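PDB 4CW4: beta-ketoacyl synthase from Pseudomonas aeruginosa, which catalyses the condensation of acetyl-CoA with malonyl-acyl carrier protein to acetoacetyl-ACP, the primer that starts fatty acid synthesis. Local coordinates for the interface of chains A and B. Numbering follows the deposited sequence. Chains: chain A/B, Beta-ketoacyl synthase.

Contact 1: the interface of chains A and B. Residues chain A 612-614, 617, 628; chain B 415-416, 419, 460-461.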
loop_
_atom_site.group_PDB
_atom_site.type_symbol
_atom_site.label_atom_id
_atom_site.label_comp_id
_atom_site.label_asym_id
_atom_site.label_seq_id
_atom_site.Cartn_x
_atom_site.Cartn_y
_atom_site.Cartn_z
ATOM N N VAL A 612 5.824 -29.365 -12.702
ATOM C CA VAL A 612 5.972 -29.387 -11.261
ATOM C C VAL A 612 6.366 -30.787 -10.828
ATOM O O VAL A 612 5.692 -31.744 -11.171
ATOM C CB VAL A 612 4.661 -28.991 -10.540
ATOM C CG1 VAL A 612 4.877 -29.006 -9.042
ATOM C CG2 VAL A 612 4.176 -27.618 -11.001
ATOM N N SER A 613 7.458 -30.893 -10.074
ATOM C CA SER A 613 7.793 -32.126 -9.380
ATOM C C SER A 613 8.004 -31.869 -7.891
ATOM O O SER A 613 7.878 -30.751 -7.411
ATOM C CB SER A 613 9.062 -32.771 -9.970
ATOM O OG SER A 613 10.238 -32.076 -9.568
ATOM N N ALA A 614 8.334 -32.923 -7.160
ATOM C CA ALA A 614 8.624 -32.802 -5.739
ATOM C C ALA A 614 10.002 -32.189 -5.480
ATOM O O ALA A 614 10.333 -31.890 -4.335
ATOM C CB ALA A 614 8.520 -34.165 -5.052
ATOM N N VAL A 617 10.425 -26.834 -10.082
ATOM C CA VAL A 617 9.461 -26.387 -11.074
ATOM C C VAL A 617 10.235 -25.854 -12.263
ATOM O O VAL A 617 11.169 -25.076 -12.090
ATOM C CB VAL A 617 8.585 -25.247 -10.529
ATOM C CG1 VAL A 617 7.585 -24.781 -11.576
ATOM C CG2 VAL A 617 7.875 -25.703 -9.284
ATOM N N TYR A 628 13.526 -26.167 -5.155
ATOM C CA TYR A 628 13.061 -25.813 -3.820
ATOM C C TYR A 628 14.254 -25.739 -2.884
ATOM O O TYR A 628 15.127 -26.613 -2.911
ATOM C CB TYR A 628 12.073 -26.853 -3.293
ATOM C CG TYR A 628 10.915 -27.162 -4.226
ATOM C CD1 TYR A 628 10.152 -26.152 -4.788
ATOM C CD2 TYR A 628 10.593 -28.469 -4.544
ATOM C CE1 TYR A 628 9.106 -26.428 -5.631
ATOM C CE2 TYR A 628 9.555 -28.758 -5.394
ATOM C CZ TYR A 628 8.809 -27.730 -5.941
ATOM O OH TYR A 628 7.763 -28.020 -6.788
ATOM N N ALA B 415 3.315 -24.868 -5.213
ATOM C CA ALA B 415 4.352 -25.894 -5.249
ATOM C C ALA B 415 5.384 -25.643 -4.163
ATOM O O ALA B 415 5.751 -26.568 -3.424
ATOM C CB ALA B 415 5.018 -25.950 -6.613
ATOM N N LYS B 416 5.881 -24.412 -4.068
ATOM C CA LYS B 416 6.910 -24.117 -3.060
ATOM C C LYS B 416 6.354 -24.290 -1.647
ATOM O O LYS B 416 7.057 -24.743 -0.736
ATOM C CB LYS B 416 7.469 -22.703 -3.223
ATOM C CG LYS B 416 8.292 -22.502 -4.465
ATOM C CD LYS B 416 8.825 -21.090 -4.554
ATOM C CE LYS B 416 9.908 -20.839 -3.527
ATOM N NZ LYS B 416 10.458 -19.464 -3.564
ATOM N N ALA B 419 6.248 -28.047 -0.879
ATOM C CA ALA B 419 7.593 -28.565 -0.682
ATOM C C ALA B 419 8.119 -28.140 0.687
ATOM O O ALA B 419 8.783 -28.928 1.379
ATOM C CB ALA B 419 8.529 -28.070 -1.776
ATOM N N ALA B 460 2.059 -34.026 -8.324
ATOM C CA ALA B 460 3.502 -33.961 -8.145
ATOM C C ALA B 460 3.940 -34.513 -6.790
ATOM O O ALA B 460 4.972 -35.170 -6.697
ATOM C CB ALA B 460 4.008 -32.535 -8.326
ATOM N N PHE B 461 3.157 -34.269 -5.740
ATOM C CA PHE B 461 3.550 -34.678 -4.391
ATOM C C PHE B 461 2.849 -35.969 -3.944
ATOM O O PHE B 461 2.968 -36.382 -2.794
ATOM C CB PHE B 461 3.318 -33.527 -3.402
ATOM C CG PHE B 461 4.305 -32.410 -3.562
ATOM C CD1 PHE B 461 5.515 -32.436 -2.888
ATOM C CD2 PHE B 461 4.043 -31.347 -4.415
ATOM C CE1 PHE B 461 6.436 -31.411 -3.049
ATOM C CE2 PHE B 461 4.976 -30.327 -4.588
ATOM C CZ PHE B 461 6.167 -30.368 -3.900
HETATM O O HOH W 1 7.134 -35.382 -8.441
#
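The phenol ring of A:Tyr628 lies with one face against helix 409-425 of chain B, where the methyl group of B:Ala419 sits over it, 3.6 Å from CB to the ring centroid and displaced toward the rim in a CH-pi contact. At the edge of the same ring, in its plane, is the carbonyl oxygen of A:Ser613, which accepts a hydrogen bond of 2.8 Å from A:Tyr628 OH, nearly along the C=O axis. This bond within chain A ties the ring to A:Ser613 and should limit its rotation. The hydroxyl also rests on the methyl of B:Ala415, 3.4 Å from OH to CB. B:Phe461 comes tip to tip with the tyrosine and turns CE1 to A:Ala614 CA at 3.7 Å. A:Val612 CG1, anti to the backbone N (chi1 -179°), packs between the methyls of B:Ala460 and B:Ala415. A polar link across runs through water 1, held by A:Ala614 N at 3.0 Å and by B:Ala460 O at 2.8 Å. The small alanine side chains on helices 409-425 and 444-461 probably allow the close approach, and this mostly apolar patch fastens the C-terminal part of one subunit to its partner in the homodimer.

Contact 2: the interface of chains A and B. Residues chain A 230-231, 233, 238, 241, 256, 260; chain B 229-231, 233, 238.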
loop_
_atom_site.group_PDB
_atom_site.type_symbol
_atom_site.label_atom_id
_atom_site.label_comp_id
_atom_site.label_asym_id
_atom_site.label_seq_id
_atom_site.Cartn_x
_atom_site.Cartn_y
_atom_site.Cartn_z
ATOM N N MET A 230 -0.738 7.516 -2.641
ATOM C CA MET A 230 -2.082 8.067 -2.874
ATOM C C MET A 230 -3.053 7.118 -3.566
ATOM O O MET A 230 -4.261 7.350 -3.511
ATOM C CB MET A 230 -2.027 9.352 -3.704
ATOM C CG MET A 230 -1.156 10.472 -3.149
ATOM S SD MET A 230 -1.631 11.059 -1.511
ATOM C CE MET A 230 -3.299 11.541 -1.842
ATOM N N SER A 231 -2.526 6.049 -4.173
ATOM C CA SER A 231 -3.153 5.351 -5.307
ATOM C C SER A 231 -3.039 6.294 -6.510
ATOM O O SER A 231 -2.646 7.455 -6.358
ATOM C CB SER A 231 -4.622 4.972 -5.049
ATOM O OG SER A 231 -4.769 4.249 -3.830
ATOM N N LEU A 233 -4.688 8.683 -8.641
ATOM C CA LEU A 233 -5.916 9.434 -8.391
ATOM C C LEU A 233 -6.355 10.253 -9.594
ATOM O O LEU A 233 -7.320 11.021 -9.491
ATOM C CB LEU A 233 -5.749 10.346 -7.169
ATOM C CG LEU A 233 -5.627 9.622 -5.817
ATOM C CD1 LEU A 233 -5.490 10.602 -4.677
ATOM C CD2 LEU A 233 -6.804 8.708 -5.551
ATOM N N PHE A 238 -8.259 5.945 -9.885
ATOM C CA PHE A 238 -9.284 6.125 -8.855
ATOM C C PHE A 238 -9.994 7.484 -8.955
ATOM O O PHE A 238 -11.062 7.660 -8.367
ATOM C CB PHE A 238 -8.735 5.959 -7.436
ATOM C CG PHE A 238 -8.574 4.526 -6.965
ATOM C CD1 PHE A 238 -8.747 3.443 -7.817
ATOM C CD2 PHE A 238 -8.245 4.275 -5.645
ATOM C CE1 PHE A 238 -8.587 2.130 -7.367
ATOM C CE2 PHE A 238 -8.085 2.962 -5.191
ATOM C CZ PHE A 238 -8.258 1.893 -6.053
ATOM N N LEU A 241 -12.817 6.407 -10.967
ATOM C CA LEU A 241 -13.639 5.550 -10.121
ATOM C C LEU A 241 -14.524 6.372 -9.207
ATOM O O LEU A 241 -15.721 6.093 -9.072
ATOM C CB LEU A 241 -12.759 4.637 -9.267
ATOM C CG LEU A 241 -13.455 3.707 -8.253
ATOM C CD1 LEU A 241 -14.271 2.664 -8.978
ATOM C CD2 LEU A 241 -12.440 3.039 -7.326
ATOM N N LEU A 256 -10.752 1.159 -11.850
ATOM C CA LEU A 256 -10.501 0.507 -10.572
ATOM C C LEU A 256 -9.150 -0.256 -10.597
ATOM O O LEU A 256 -8.280 0.043 -9.782
ATOM C CB LEU A 256 -11.683 -0.389 -10.139
ATOM C CG LEU A 256 -11.513 -1.046 -8.754
ATOM C CD1 LEU A 256 -12.827 -1.206 -7.965
ATOM C CD2 LEU A 256 -10.908 -2.403 -8.929
ATOM N N PHE A 260 -5.114 0.948 -8.282
ATOM C CA PHE A 260 -4.532 0.333 -7.088
ATOM C C PHE A 260 -3.091 0.775 -6.865
ATOM O O PHE A 260 -2.291 0.868 -7.809
ATOM C CB PHE A 260 -4.528 -1.186 -7.184
ATOM C CG PHE A 260 -5.875 -1.799 -7.024
ATOM C CD1 PHE A 260 -6.575 -1.667 -5.836
ATOM C CD2 PHE A 260 -6.472 -2.473 -8.057
ATOM C CE1 PHE A 260 -7.814 -2.211 -5.683
ATOM C CE2 PHE A 260 -7.721 -3.016 -7.892
ATOM C CZ PHE A 260 -8.383 -2.888 -6.701
ATOM N N ILE B 229 -6.379 -2.487 0.486
ATOM C CA ILE B 229 -5.995 -2.285 -0.911
ATOM C C ILE B 229 -6.688 -1.122 -1.598
ATOM O O ILE B 229 -6.145 -0.586 -2.553
ATOM C CB ILE B 229 -6.113 -3.539 -1.820
ATOM C CG1 ILE B 229 -7.565 -3.979 -2.052
ATOM C CG2 ILE B 229 -5.252 -4.667 -1.268
ATOM C CD1 ILE B 229 -7.664 -5.131 -3.085
ATOM N N MET B 230 -7.883 -0.737 -1.146
ATOM C CA MET B 230 -8.615 0.345 -1.825
ATOM C C MET B 230 -8.228 1.753 -1.389
ATOM O O MET B 230 -8.529 2.707 -2.107
ATOM C CB MET B 230 -10.128 0.206 -1.635
ATOM C CG MET B 230 -10.740 -1.118 -2.077
ATOM S SD MET B 230 -10.505 -1.516 -3.820
ATOM C CE MET B 230 -11.257 -0.094 -4.552
ATOM N N SER B 231 -7.540 1.866 -0.249
ATOM C CA SER B 231 -7.549 3.064 0.606
ATOM C C SER B 231 -8.939 3.125 1.249
ATOM O O SER B 231 -9.832 2.357 0.877
ATOM C CB SER B 231 -7.247 4.362 -0.165
ATOM O OG SER B 231 -6.044 4.254 -0.919
ATOM N N LEU B 233 -12.219 4.612 1.215
ATOM C CA LEU B 233 -12.877 5.344 0.136
ATOM C C LEU B 233 -14.217 5.924 0.557
ATOM O O LEU B 233 -14.935 6.480 -0.285
ATOM C CB LEU B 233 -13.059 4.443 -1.093
ATOM C CG LEU B 233 -11.762 4.052 -1.821
ATOM C CD1 LEU B 233 -12.046 3.188 -3.026
ATOM C CD2 LEU B 233 -10.962 5.262 -2.253
ATOM N N PHE B 238 -10.817 9.055 1.506
ATOM C CA PHE B 238 -10.580 9.496 0.130
ATOM C C PHE B 238 -11.883 9.719 -0.654
ATOM O O PHE B 238 -11.861 10.366 -1.703
ATOM C CB PHE B 238 -9.691 8.530 -0.658
ATOM C CG PHE B 238 -8.201 8.665 -0.403
ATOM C CD1 PHE B 238 -7.692 9.484 0.596
ATOM C CD2 PHE B 238 -7.309 7.956 -1.187
ATOM C CE1 PHE B 238 -6.317 9.590 0.820
ATOM C CE2 PHE B 238 -5.931 8.060 -0.967
ATOM C CZ PHE B 238 -5.439 8.878 0.036
HETATM O O HOH W 2 -4.845 1.526 -3.706
#
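A:Phe260 and B:Met230 make the tight side of this contact: the thioether SD comes to 3.3 Å from CE1 of the ring, while B:Ile229 O lies at the ring edge, in its plane. B:Met230 is bent at both chi2 (-59°) and chi3 (-58°), which brings its terminal methyl against A:Phe238 and A:Leu256. CE stands 3.9 Å from A:Phe238 CZ and equally far from A:Leu256 CD1; the methionine side chain crosses both at about a right angle. A:Phe238 is backed on one face by A:Leu241 CD2 of its own chain, offset toward the rim. A:Met230 CE and B:Phe238 CZ repeat the methyl-to-ring contact with the chains exchanged. The looser, polar side is at the two-fold axis itself, where A:Ser231 OG and B:Ser231 OG face each other at 3.2 Å, a weak hydrogen bond of undecided direction. Water 2 makes a separate bridge, from A:Ser231 OG to B:Ile229 O, 2.7 Å from each. The leucines A:Leu233 and B:Leu233 add more distant apolar cover. In the fold, loop 229-233 of each subunit meets its copy here, flanked by the start of helix 238-243, helix 255-259 and the adjoining A:Phe260.

Contact 3: the interface of chains A and B. Residues chain A 395-398, 541-543; chain B 266, 269, 275-277, 279.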
loop_
_atom_site.group_PDB
_atom_site.type_symbol
_atom_site.label_atom_id
_atom_site.label_comp_id
_atom_site.label_asym_id
_atom_site.label_seq_id
_atom_site.Cartn_x
_atom_site.Cartn_y
_atom_site.Cartn_z
ATOM N N ASN A 395 10.792 2.878 12.675
ATOM C CA ASN A 395 10.217 2.948 14.016
ATOM C C ASN A 395 9.050 3.921 14.024
ATOM O O ASN A 395 9.157 5.039 13.509
ATOM C CB ASN A 395 11.256 3.424 15.038
ATOM C CG ASN A 395 12.368 2.418 15.236
ATOM O OD1 ASN A 395 13.402 2.469 14.542
ATOM N ND2 ASN A 395 12.162 1.483 16.166
ATOM N N ALA A 396 7.946 3.500 14.638
ATOM C CA ALA A 396 6.764 4.339 14.793
ATOM C C ALA A 396 6.949 5.264 16.006
ATOM O O ALA A 396 8.024 5.307 16.612
ATOM C CB ALA A 396 5.507 3.474 14.922
ATOM N N ASP A 397 5.909 6.010 16.352
ATOM C CA ASP A 397 6.028 7.122 17.287
ATOM C C ASP A 397 5.470 6.822 18.678
ATOM O O ASP A 397 5.529 7.671 19.549
ATOM C CB ASP A 397 5.258 8.329 16.739
ATOM C CG ASP A 397 5.983 9.051 15.626
ATOM O OD1 ASP A 397 7.216 8.883 15.447
ATOM O OD2 ASP A 397 5.292 9.829 14.921
ATOM N N GLY A 398 4.903 5.639 18.884
ATOM C CA GLY A 398 4.198 5.355 20.115
ATOM C C GLY A 398 2.822 5.998 20.083
ATOM O O GLY A 398 2.274 6.288 18.999
ATOM N N GLY A 541 1.317 9.540 10.165
ATOM C CA GLY A 541 0.894 8.244 10.621
ATOM C C GLY A 541 1.943 7.605 11.488
ATOM O O GLY A 541 1.874 6.424 11.700
ATOM N N GLY A 542 2.920 8.366 11.992
ATOM C CA GLY A 542 3.948 7.760 12.824
ATOM C C GLY A 542 4.843 6.855 12.007
ATOM O O GLY A 542 5.156 5.747 12.413
ATOM N N ASN A 543 5.256 7.348 10.844
ATOM C CA ASN A 543 6.140 6.619 9.957
ATOM C C ASN A 543 7.494 7.300 9.894
ATOM O O ASN A 543 7.577 8.474 9.576
ATOM C CB ASN A 543 5.483 6.494 8.574
ATOM C CG ASN A 543 4.365 5.459 8.570
ATOM O OD1 ASN A 543 4.624 4.258 8.676
ATOM N ND2 ASN A 543 3.122 5.912 8.484
ATOM N N ASP B 266 -1.267 2.405 10.970
ATOM C CA ASP B 266 -0.858 3.566 11.742
ATOM C C ASP B 266 -1.731 3.758 12.982
ATOM O O ASP B 266 -1.242 4.136 14.037
ATOM C CB ASP B 266 -0.929 4.831 10.875
ATOM C CG ASP B 266 -0.041 4.768 9.639
ATOM O OD1 ASP B 266 1.030 4.124 9.670
ATOM O OD2 ASP B 266 -0.440 5.374 8.614
ATOM N N ASN B 269 -0.516 1.433 15.902
ATOM C CA ASN B 269 0.646 1.968 16.613
ATOM C C ASN B 269 0.295 3.163 17.506
ATOM O O ASN B 269 0.744 3.235 18.643
ATOM C CB ASN B 269 1.744 2.372 15.632
ATOM C CG ASN B 269 2.326 1.194 14.904
ATOM O OD1 ASN B 269 2.556 0.130 15.497
ATOM N ND2 ASN B 269 2.588 1.372 13.610
ATOM N N SER B 275 3.156 1.667 20.075
ATOM C CA SER B 275 4.419 1.069 19.676
ATOM C C SER B 275 5.354 2.052 19.004
ATOM O O SER B 275 4.931 2.853 18.151
ATOM C CB SER B 275 4.147 -0.063 18.697
ATOM O OG SER B 275 5.361 -0.638 18.263
ATOM N N VAL B 276 6.634 1.969 19.375
ATOM C CA VAL B 276 7.711 2.638 18.635
ATOM C C VAL B 276 8.499 1.649 17.767
ATOM O O VAL B 276 9.656 1.896 17.424
ATOM C CB VAL B 276 8.687 3.395 19.572
ATOM C CG1 VAL B 276 7.946 4.501 20.289
ATOM C CG2 VAL B 276 9.393 2.438 20.569
ATOM N N GLY B 277 7.876 0.533 17.415
ATOM C CA GLY B 277 8.554 -0.519 16.691
ATOM C C GLY B 277 8.385 -0.446 15.190
ATOM O O GLY B 277 8.010 0.600 14.645
ATOM N N THR B 279 6.976 -1.093 11.389
ATOM C CA THR B 279 5.654 -0.930 10.863
ATOM C C THR B 279 5.720 -0.964 9.353
ATOM O O THR B 279 6.787 -0.823 8.766
ATOM C CB THR B 279 5.023 0.367 11.413
ATOM O OG1 THR B 279 3.616 0.380 11.133
ATOM C CG2 THR B 279 5.713 1.619 10.865
HETATM O O HOH W 3 2.884 2.357 9.338
HETATM O O HOH W 4 1.102 5.682 14.218
HETATM O O HOH W 5 2.805 3.913 12.127
#
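The carboxylate oxygen OD1 of B:Asp266 is gripped by the side-chain amide of A:Asn543, whose ND2 donates at 3.0 Å, and by water 3 at 2.6 Å. The amide meets OD1 from above the carboxylate plane, and the two flat groups stand 71° apart. Water 3 also reaches A:Asn543 OD1 and B:Thr279 OG1. Two acceptors, A:Gly541 O and B:Asp266 OD1, stand 3.2 Å apart, and water 5 near both may ease their repulsion. This water also lies near A:Gly542 O and cannot donate to all three at once; B:Asn269 ND2 donates to it. Water 4 joins A:Gly541 O to B:Asp266 O, so the waters bridge the two chains. B:Asn269 is steadied within chain B by a hydrogen bond from ND2 to B:Thr279 OG1, 2.9 Å long and in the amide plane; its side chain also packs on A:Ala396 CB. At the other end, A:Asn395 carries its carboxamide anti to the carbonyl carbon (chi1 -67°) and donates a straight bond, 165° at the hydrogen, from ND2 to B:Val276 O at 2.8 Å, in the carbonyl plane. Backbone bonds follow from A:Ala396 N to B:Gly277 O and from A:Gly398 N to B:Ser275 O. B:Val276 CG1 packs beside A:Gly398 CA at 3.8 Å. In the fold, the loop after strand 387-394 and the glycine turn leading into strand 543-550 of chain A dock on helix 263-273, the loop after it and strand 278-283 of chain B.

Contact 4: the interface of chains A and B. Residues chain A 7-10, 301, 390, 558, 562; chain B 633-634, 637.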
loop_
_atom_site.group_PDB
_atom_site.type_symbol
_atom_site.label_atom_id
_atom_site.label_comp_id
_atom_site.label_asym_id
_atom_site.label_seq_id
_atom_site.Cartn_x
_atom_site.Cartn_y
_atom_site.Cartn_z
ATOM N N SER A 7 26.440 -12.887 5.404
ATOM C CA SER A 7 25.369 -12.648 4.430
ATOM C C SER A 7 25.794 -11.914 3.151
ATOM O O SER A 7 26.793 -11.198 3.104
ATOM C CB SER A 7 24.234 -11.844 5.082
ATOM O OG SER A 7 23.617 -12.594 6.115
ATOM N N ARG A 8 24.993 -12.095 2.111
ATOM C CA ARG A 8 25.127 -11.339 0.884
ATOM C C ARG A 8 24.944 -9.857 1.139
ATOM O O ARG A 8 24.057 -9.452 1.887
ATOM C CB ARG A 8 24.091 -11.830 -0.137
ATOM C CG ARG A 8 24.470 -13.182 -0.735
ATOM C CD ARG A 8 23.383 -13.760 -1.600
ATOM N NE ARG A 8 23.730 -15.080 -2.127
ATOM C CZ ARG A 8 22.855 -15.933 -2.650
ATOM N NH1 ARG A 8 21.557 -15.647 -2.661
ATOM N NH2 ARG A 8 23.273 -17.087 -3.136
ATOM N N LEU A 9 25.780 -9.058 0.484
ATOM C CA LEU A 9 25.739 -7.588 0.558
ATOM C C LEU A 9 24.931 -7.019 -0.599
ATOM O O LEU A 9 25.224 -7.325 -1.737
ATOM C CB LEU A 9 27.157 -7.005 0.473
ATOM C CG LEU A 9 27.284 -5.476 0.516
ATOM C CD1 LEU A 9 26.903 -4.930 1.882
ATOM C CD2 LEU A 9 28.692 -5.008 0.144
ATOM N N PRO A 10 23.907 -6.197 -0.314
ATOM C CA PRO A 10 23.174 -5.576 -1.422
ATOM C C PRO A 10 23.962 -4.440 -2.081
ATOM O O PRO A 10 24.281 -3.426 -1.432
ATOM C CB PRO A 10 21.917 -5.010 -0.729
ATOM C CG PRO A 10 21.798 -5.785 0.554
ATOM C CD PRO A 10 23.221 -5.961 0.969
ATOM N N THR A 301 19.724 -10.338 1.888
ATOM C CA THR A 301 20.542 -10.883 2.970
ATOM C C THR A 301 20.032 -12.271 3.419
ATOM O O THR A 301 20.814 -13.117 3.855
ATOM C CB THR A 301 20.661 -9.891 4.163
ATOM O OG1 THR A 301 19.372 -9.619 4.724
ATOM C CG2 THR A 301 21.279 -8.584 3.714
ATOM N N THR A 390 23.087 -1.226 3.404
ATOM C CA THR A 390 23.318 -2.204 4.462
ATOM C C THR A 390 22.171 -2.328 5.453
ATOM O O THR A 390 22.014 -3.370 6.071
ATOM C CB THR A 390 24.613 -1.904 5.223
ATOM O OG1 THR A 390 24.660 -0.532 5.567
ATOM C CG2 THR A 390 25.834 -2.236 4.374
ATOM N N MET A 558 35.063 -3.976 0.394
ATOM C CA MET A 558 34.380 -5.112 0.973
ATOM C C MET A 558 34.354 -6.317 0.030
ATOM O O MET A 558 34.626 -7.432 0.465
ATOM C CB MET A 558 32.967 -4.694 1.409
ATOM C CG MET A 558 32.992 -3.720 2.584
ATOM S SD MET A 558 31.395 -2.974 2.994
ATOM C CE MET A 558 30.590 -4.339 3.855
ATOM N N ARG A 562 36.219 -9.999 0.713
ATOM C CA ARG A 562 35.485 -11.259 0.740
ATOM C C ARG A 562 35.923 -12.207 -0.369
ATOM O O ARG A 562 36.131 -13.383 -0.112
ATOM C CB ARG A 562 33.979 -11.019 0.644
ATOM C CG ARG A 562 33.169 -12.291 0.451
ATOM C CD ARG A 562 31.658 -12.000 0.492
ATOM N NE ARG A 562 31.183 -11.847 1.863
ATOM C CZ ARG A 562 29.953 -11.492 2.196
ATOM N NH1 ARG A 562 29.070 -11.189 1.255
ATOM N NH2 ARG A 562 29.613 -11.420 3.477
ATOM N N ARG B 633 26.806 -9.917 9.693
ATOM C CA ARG B 633 26.523 -10.184 8.286
ATOM C C ARG B 633 27.737 -10.044 7.377
ATOM O O ARG B 633 27.922 -10.855 6.476
ATOM C CB ARG B 633 25.408 -9.265 7.782
ATOM C CG ARG B 633 24.037 -9.611 8.351
ATOM C CD ARG B 633 22.998 -8.559 8.012
ATOM N NE ARG B 633 23.489 -7.255 8.417
ATOM C CZ ARG B 633 23.025 -6.086 7.986
ATOM N NH1 ARG B 633 22.005 -6.013 7.130
ATOM N NH2 ARG B 633 23.595 -4.979 8.427
ATOM N N PHE B 634 28.551 -9.012 7.600
ATOM C CA PHE B 634 29.592 -8.632 6.646
ATOM C C PHE B 634 30.975 -8.612 7.279
ATOM O O PHE B 634 31.907 -8.032 6.725
ATOM C CB PHE B 634 29.272 -7.262 6.031
ATOM C CG PHE B 634 27.853 -7.128 5.558
ATOM C CD1 PHE B 634 27.338 -8.015 4.625
ATOM C CD2 PHE B 634 27.024 -6.136 6.057
ATOM C CE1 PHE B 634 26.024 -7.920 4.203
ATOM C CE2 PHE B 634 25.707 -6.026 5.621
ATOM C CZ PHE B 634 25.210 -6.919 4.683
ATOM N N MET B 637 34.024 -9.182 5.331
ATOM C CA MET B 637 34.328 -8.205 4.299
ATOM C C MET B 637 35.138 -7.049 4.869
ATOM O O MET B 637 35.469 -6.122 4.144
ATOM C CB MET B 637 33.029 -7.652 3.698
ATOM C CG MET B 637 32.030 -8.703 3.281
ATOM S SD MET B 637 30.602 -8.012 2.421
ATOM C CE MET B 637 31.130 -8.174 0.716
HETATM O O HOH W 6 19.593 -7.762 6.888
#
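Hydrogen bonds pin B:Arg633 to chain A at both ends. Its carbonyl oxygen takes A:Ser7 N at 2.7 Å on a lone pair, and its guanidinium NH1 donates to A:Thr390 O at 2.8 Å, almost head-on to the C=O, 150° at the hydrogen, with NH2 adding a weak second bond. A kink at chi3 (-53°) turns the guanidinium toward that oxygen, and water 6 joins NH1 to A:Thr301 OG1. A:Arg562 braces the N-terminal segment within chain A: NH1 and NH2 grip A:Ser7 O end-on, both from the same face of its carbonyl plane. Ring packing centres on B:Phe634, sandwiched. A:Leu9 CD1 covers one face, 3.9 Å from the ring centroid, B:Arg633 CB covers the opposite face, and A:Arg8 O lies at the edge in plane. CE2 lies centrally over the B:Arg633 guanidinium, 3.5 Å above its plane, and should steady it. Apolar contact comes from two methionines crossing at about a right angle, with A:Met558 CB 3.7 Å from B:Met637 CB; A:Met558 CE reaches to B:Phe634 CB. These tie the C-terminal tail of one subunit to the N-terminal segment and helix 552-563 of the other. B:Met637 bends at chi3 (94°), and its thioether SD sits centrally over one face of the A:Arg562 guanidinium, 3.5 Å from CZ.

The four contacts are parts of one two-fold interface, and each has a twin with the chains exchanged. Contact 2 lies on the axis, about 23 Å from contact 3, while contacts 1 and 4 are about 31 Å apart, measured between C-alpha centres. Contact 1 uses the C-terminal region of chain A and contact 4 that of chain B, so each subunit embraces the other. Strand 387-394 runs from contact 4, through A:Thr390, to the loop A:Asn395 to A:Gly398 of contact 3. The centres of contacts 3, 2 and 1 lie about 12, 16 and 40 Å from A:Cys286; dimerisation may support the active-site surroundings.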